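Side-chain contacts in 373aa long hypothetical citrate synthase (Sulfolobus tokodaii, PDB 1VGP), which is a putative member of the citrate synthase family, a mainly helical protein that assembles as a pair of identical subunits: residues T97-L102 and D198-I203; E151-M156 and K168-T173. All blocks are in the same frame, centred on the assembly; numbering follows the deposited sequence.

In the fold
Along the chain the segments run 97-102, 151-156, 168-173, 198-203, so interaction 2 falls wholly between the two halves of interaction 1. Their centres are 24 Å apart and their nearest atoms about 12 Å, with no direct touch. Helix 113-135 is an element they have in common: Ile127, Leu120 and Phe124 meet side chains of interaction 1, whereas Pro125 and Val128 meet Phe153 of interaction 2. Interaction 1 pairs helices 91-105 and 199-210 beside the second subunit; interaction 2 pairs segments 151-156 and 168-173, which no other protein chain of the assembly touches. The two thus represent packing next to the dimer interface and packing inside one subunit.

Interaction 1 (T97-L102 and D198-I203); sequences TAVSLL and DLYSSI
Val99 sets CG1 opposite its own backbone N across the CA-CB bond (chi1 177°), and this methyl is the one that faces Ile203. On the other helix, Tyr200 has CG anti to the carbonyl carbon (chi1 -60°), a setting that sends the ring along helix 97-102 toward Leu102. The helices are nearly antiparallel: their short axes make 170° and approach to 8.7 Å. Val99 CG1 lies 4.0 Å from Ile203 CG2, the two side chains crossing at about a right angle. Val99 CG1 also comes within 3.9 Å of Tyr200 O, so it packs against backbone as well as side chain. Tyr200 lies against the carboxyl end of 97-102, mostly touching main chain. Tyr200 CD2 is 3.5 Å from Val99 O, an oblique approach, while Tyr200 CE2 meets Leu102 CB at 3.8 Å. Leu102 C lies over one face of the ring, and Leu102 O stands above that plane near the rim.

Beyond the contact, the Tyr200 hydroxyl is hydrogen-bonded to Asp106 and Lys119, while Leu120 and Phe124 of helix 113-135 touch Ile203. At the start of helix 199-210, Asp198 is the N-cap: Asp198 OD2 accepts from Ser201 N at 3.0 Å. The other carboxylate oxygen, OD1, forms a salt bridge with Lys211 of the second subunit, so one side chain serves both the helix start and the dimer interface. No hydrogen bond joins 97-102 to 198-203, and the 209 Å² buried between them comes chiefly from Val99, Leu102, Tyr200 and Ile203. The chemistry is therefore van der Waals packing, apolar at Val99 and Ile203 and largely ring against main chain at Tyr200, whose polar end finds partners outside both segments.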
loop_
_atom_site.group_PDB
_atom_site.type_symbol
_atom_site.label_atom_id
_atom_site.label_comp_id
_atom_site.label_asym_id
_atom_site.label_seq_id
_atom_site.Cartn_x
_atom_site.Cartn_y
_atom_site.Cartn_z
ATOM N N THR A 97 -6.143 -5.564 -7.015
ATOM C CA THR A 97 -7.358 -4.885 -7.408
ATOM C C THR A 97 -8.590 -5.530 -6.757
ATOM O O THR A 97 -9.484 -4.837 -6.237
ATOM C CB THR A 97 -7.497 -4.904 -8.946
ATOM O OG1 THR A 97 -6.262 -4.486 -9.535
ATOM C CG2 THR A 97 -8.596 -3.963 -9.405
ATOM N N ALA A 98 -8.637 -6.859 -6.772
ATOM C CA ALA A 98 -9.789 -7.573 -6.241
ATOM C C ALA A 98 -9.962 -7.275 -4.753
ATOM O O ALA A 98 -11.076 -7.043 -4.278
ATOM C CB ALA A 98 -9.621 -9.055 -6.474
ATOM N N VAL A 99 -8.861 -7.288 -4.009
ATOM C CA VAL A 99 -8.924 -6.975 -2.584
ATOM C C VAL A 99 -9.416 -5.538 -2.388
ATOM O O VAL A 99 -10.193 -5.249 -1.482
ATOM C CB VAL A 99 -7.533 -7.145 -1.918
ATOM C CG1 VAL A 99 -7.594 -6.735 -0.443
ATOM C CG2 VAL A 99 -7.067 -8.588 -2.059
ATOM N N SER A 100 -8.954 -4.642 -3.251
ATOM C CA SER A 100 -9.385 -3.253 -3.215
ATOM C C SER A 100 -10.893 -3.166 -3.445
ATOM O O SER A 100 -11.596 -2.441 -2.742
ATOM C CB SER A 100 -8.653 -2.450 -4.289
ATOM O OG SER A 100 -8.976 -1.078 -4.201
ATOM N N LEU A 101 -11.380 -3.911 -4.437
ATOM C CA LEU A 101 -12.808 -3.953 -4.737
ATOM C C LEU A 101 -13.579 -4.550 -3.569
ATOM O O LEU A 101 -14.653 -4.068 -3.202
ATOM C CB LEU A 101 -13.059 -4.774 -6.006
ATOM C CG LEU A 101 -12.550 -4.158 -7.308
ATOM C CD1 LEU A 101 -12.305 -5.239 -8.345
ATOM C CD2 LEU A 101 -13.563 -3.149 -7.812
ATOM N N LEU A 102 -13.027 -5.598 -2.973
ATOM C CA LEU A 102 -13.662 -6.208 -1.817
ATOM C C LEU A 102 -13.920 -5.160 -0.742
ATOM O O LEU A 102 -14.960 -5.182 -0.081
ATOM C CB LEU A 102 -12.787 -7.334 -1.271
ATOM C CG LEU A 102 -12.988 -8.687 -1.964
ATOM C CD1 LEU A 102 -12.018 -9.723 -1.408
ATOM C CD2 LEU A 102 -14.424 -9.145 -1.753
ATOM N N ASP A 198 -8.633 1.159 6.629
ATOM C CA ASP A 198 -9.352 -0.111 6.688
ATOM C C ASP A 198 -8.454 -1.292 6.352
ATOM O O ASP A 198 -7.435 -1.152 5.668
ATOM C CB ASP A 198 -10.510 -0.095 5.708
ATOM C CG ASP A 198 -10.037 -0.033 4.275
ATOM O OD1 ASP A 198 -9.606 1.065 3.840
ATOM O OD2 ASP A 198 -10.087 -1.080 3.594
ATOM N N LEU A 199 -8.866 -2.466 6.807
ATOM C CA LEU A 199 -8.098 -3.682 6.597
ATOM C C LEU A 199 -7.764 -3.906 5.131
ATOM O O LEU A 199 -6.649 -4.296 4.806
ATOM C CB LEU A 199 -8.861 -4.890 7.139
ATOM C CG LEU A 199 -8.026 -6.165 7.256
ATOM C CD1 LEU A 199 -6.794 -5.893 8.093
ATOM C CD2 LEU A 199 -8.868 -7.271 7.882
ATOM N N TYR A 200 -8.726 -3.662 4.251
ATOM C CA TYR A 200 -8.515 -3.924 2.831
ATOM C C TYR A 200 -7.371 -3.065 2.323
ATOM O O TYR A 200 -6.521 -3.530 1.552
ATOM C CB TYR A 200 -9.790 -3.629 2.033
ATOM C CG TYR A 200 -10.954 -4.478 2.470
ATOM C CD1 TYR A 200 -11.786 -4.073 3.520
ATOM C CD2 TYR A 200 -11.178 -5.731 1.894
ATOM C CE1 TYR A 200 -12.810 -4.899 3.988
ATOM C CE2 TYR A 200 -12.199 -6.568 2.358
ATOM C CZ TYR A 200 -13.008 -6.147 3.405
ATOM O OH TYR A 200 -13.994 -6.982 3.874
ATOM N N SER A 201 -7.346 -1.811 2.763
ATOM C CA SER A 201 -6.277 -0.909 2.390
ATOM C C SER A 201 -4.925 -1.518 2.775
ATOM O O SER A 201 -4.001 -1.582 1.962
ATOM C CB SER A 201 -6.475 0.439 3.089
ATOM O OG SER A 201 -7.587 1.143 2.563
ATOM N N SER A 202 -4.820 -1.967 4.019
ATOM C CA SER A 202 -3.568 -2.470 4.552
ATOM C C SER A 202 -3.068 -3.653 3.740
ATOM O O SER A 202 -1.881 -3.744 3.407
ATOM C CB SER A 202 -3.757 -2.906 6.000
ATOM O OG SER A 202 -4.162 -1.814 6.809
ATOM N N ILE A 203 -3.990 -4.565 3.433
ATOM C CA ILE A 203 -3.685 -5.769 2.671
ATOM C C ILE A 203 -3.315 -5.467 1.223
ATOM O O ILE A 203 -2.470 -6.155 0.639
ATOM C CB ILE A 203 -4.882 -6.742 2.694
ATOM C CG1 ILE A 203 -5.247 -7.082 4.148
ATOM C CG2 ILE A 203 -4.549 -8.002 1.904
ATOM C CD1 ILE A 203 -4.062 -7.490 5.007
#

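Interaction 2 (E151-M156 and K168-T173); sequences ENFLYM and KAMDVT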
loop_
_atom_site.group_PDB
_atom_site.type_symbol
_atom_site.label_atom_id
_atom_site.label_comp_id
_atom_site.label_asym_id
_atom_site.label_seq_id
_atom_site.Cartn_x
_atom_site.Cartn_y
_atom_site.Cartn_z
ATOM N N GLU A 151 -7.879 -28.169 0.521
ATOM C CA GLU A 151 -8.504 -29.039 -0.460
ATOM C C GLU A 151 -9.326 -28.204 -1.434
ATOM O O GLU A 151 -9.264 -28.412 -2.656
ATOM C CB GLU A 151 -9.402 -30.062 0.228
ATOM C CG GLU A 151 -9.730 -31.261 -0.649
ATOM C CD GLU A 151 -10.815 -32.149 -0.066
ATOM O OE1 GLU A 151 -11.078 -33.214 -0.662
ATOM O OE2 GLU A 151 -11.406 -31.788 0.977
ATOM N N ASN A 152 -10.081 -27.247 -0.895
ATOM C CA ASN A 152 -10.970 -26.426 -1.713
ATOM C C ASN A 152 -10.186 -25.555 -2.690
ATOM O O ASN A 152 -10.634 -25.308 -3.811
ATOM C CB ASN A 152 -11.845 -25.543 -0.821
ATOM C CG ASN A 152 -12.772 -24.641 -1.627
ATOM O OD1 ASN A 152 -13.685 -25.118 -2.302
ATOM N ND2 ASN A 152 -12.536 -23.336 -1.567
ATOM N N PHE A 153 -9.014 -25.094 -2.262
ATOM C CA PHE A 153 -8.145 -24.335 -3.150
ATOM C C PHE A 153 -7.871 -25.143 -4.409
ATOM O O PHE A 153 -8.104 -24.671 -5.514
ATOM C CB PHE A 153 -6.818 -23.988 -2.452
ATOM C CG PHE A 153 -6.147 -22.742 -2.986
ATOM C CD1 PHE A 153 -6.294 -22.362 -4.313
ATOM C CD2 PHE A 153 -5.348 -21.961 -2.158
ATOM C CE1 PHE A 153 -5.654 -21.223 -4.807
ATOM C CE2 PHE A 153 -4.707 -20.822 -2.651
ATOM C CZ PHE A 153 -4.857 -20.454 -3.969
ATOM N N LEU A 154 -7.388 -26.367 -4.243
ATOM C CA LEU A 154 -7.058 -27.205 -5.391
ATOM C C LEU A 154 -8.319 -27.602 -6.158
ATOM O O LEU A 154 -8.313 -27.694 -7.394
ATOM C CB LEU A 154 -6.311 -28.456 -4.928
ATOM C CG LEU A 154 -4.951 -28.217 -4.276
ATOM C CD1 LEU A 154 -4.214 -29.547 -4.141
ATOM C CD2 LEU A 154 -4.143 -27.227 -5.110
ATOM N N TYR A 155 -9.397 -27.830 -5.414
ATOM C CA TYR A 155 -10.693 -28.090 -6.019
ATOM C C TYR A 155 -11.074 -27.016 -7.036
ATOM O O TYR A 155 -11.397 -27.332 -8.189
ATOM C CB TYR A 155 -11.778 -28.175 -4.943
ATOM C CG TYR A 155 -13.181 -28.162 -5.516
ATOM C CD1 TYR A 155 -13.556 -29.062 -6.517
ATOM C CD2 TYR A 155 -14.123 -27.233 -5.077
ATOM C CE1 TYR A 155 -14.835 -29.033 -7.066
ATOM C CE2 TYR A 155 -15.404 -27.195 -5.619
ATOM C CZ TYR A 155 -15.755 -28.095 -6.611
ATOM O OH TYR A 155 -17.020 -28.054 -7.146
ATOM N N MET A 156 -11.048 -25.755 -6.604
ATOM C CA MET A 156 -11.474 -24.649 -7.458
ATOM C C MET A 156 -10.506 -24.445 -8.614
ATOM O O MET A 156 -10.813 -23.741 -9.565
ATOM C CB MET A 156 -11.583 -23.350 -6.658
ATOM C CG MET A 156 -12.557 -23.392 -5.500
ATOM S SD MET A 156 -12.747 -21.761 -4.743
ATOM C CE MET A 156 -11.248 -21.634 -3.772
ATOM N N LYS A 168 -2.707 -32.408 1.067
ATOM C CA LYS A 168 -1.819 -32.392 2.224
ATOM C C LYS A 168 -0.679 -31.435 1.932
ATOM O O LYS A 168 -0.379 -30.528 2.722
ATOM C CB LYS A 168 -1.238 -33.782 2.472
ATOM C CG LYS A 168 -1.031 -34.116 3.928
ATOM C CD LYS A 168 -0.244 -33.055 4.679
ATOM C CE LYS A 168 0.138 -33.563 6.079
ATOM N NZ LYS A 168 -0.027 -32.561 7.170
ATOM N N ALA A 169 -0.058 -31.667 0.776
ATOM C CA ALA A 169 1.063 -30.887 0.289
ATOM C C ALA A 169 0.676 -29.424 0.176
ATOM O O ALA A 169 1.431 -28.538 0.578
ATOM C CB ALA A 169 1.516 -31.419 -1.066
ATOM N N MET A 170 -0.505 -29.165 -0.369
ATOM C CA MET A 170 -0.970 -27.794 -0.479
ATOM C C MET A 170 -1.069 -27.200 0.921
ATOM O O MET A 170 -0.622 -26.077 1.170
ATOM C CB MET A 170 -2.334 -27.749 -1.171
ATOM C CG MET A 170 -2.869 -26.340 -1.387
ATOM S SD MET A 170 -1.846 -25.354 -2.510
ATOM C CE MET A 170 -2.418 -23.750 -2.123
ATOM N N ASP A 171 -1.649 -27.973 1.831
ATOM C CA ASP A 171 -1.922 -27.498 3.173
ATOM C C ASP A 171 -0.617 -27.177 3.907
ATOM O O ASP A 171 -0.467 -26.110 4.523
ATOM C CB ASP A 171 -2.710 -28.561 3.951
ATOM C CG ASP A 171 -3.335 -28.008 5.220
ATOM O OD1 ASP A 171 -4.147 -27.079 5.108
ATOM O OD2 ASP A 171 -3.014 -28.486 6.325
ATOM N N VAL A 172 0.335 -28.100 3.838
ATOM C CA VAL A 172 1.583 -27.882 4.528
ATOM C C VAL A 172 2.320 -26.732 3.843
ATOM O O VAL A 172 2.961 -25.925 4.511
ATOM C CB VAL A 172 2.441 -29.169 4.551
ATOM C CG1 VAL A 172 2.502 -29.764 3.183
ATOM C CG2 VAL A 172 3.839 -28.865 5.043
ATOM N N THR A 173 2.202 -26.629 2.523
ATOM C CA THR A 173 2.881 -25.563 1.794
ATOM C C THR A 173 2.385 -24.191 2.233
ATOM O O THR A 173 3.176 -23.252 2.428
ATOM C CB THR A 173 2.676 -25.671 0.270
ATOM O OG1 THR A 173 3.232 -26.895 -0.216
ATOM C CG2 THR A 173 3.359 -24.505 -0.434
#
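Phe153 is the first residue of segment 151-156 to meet Met170, and its ring side chain crosses the methionine at about a right angle. CD2 of Phe153 is the atom nearest Met170 CE, at 3.4 Å, with the methyl placed obliquely to the ring. Met170 SD lies 5.3 Å from the centroid of the Phe153 ring and 27° off its normal, which makes this a Met-aromatic contact. Pro125 and Val128 of helix 113-135 also touch Phe153.

Leu154, next in sequence, crosses the inner part of the same methionine at a slant. Leu154 CD2 reaches Met170 SD at 3.9 Å, and Leu154 CD1 lies at 3.9 Å from Met170 CB. A bend at chi2 (64°) lets Met170 serve both neighbours: CB, CG and SD lie by the leucine, and CE by the phenylalanine.

Of segment 168-173, Met170 is the residue that makes the contact, and 165 Å² is buried in all. With no hydrogen bond across the segments and all three touching residues buried, the helices are joined here by dispersion and sulfur-aromatic contacts, a single thioether chain bridging an aliphatic and an aromatic neighbour.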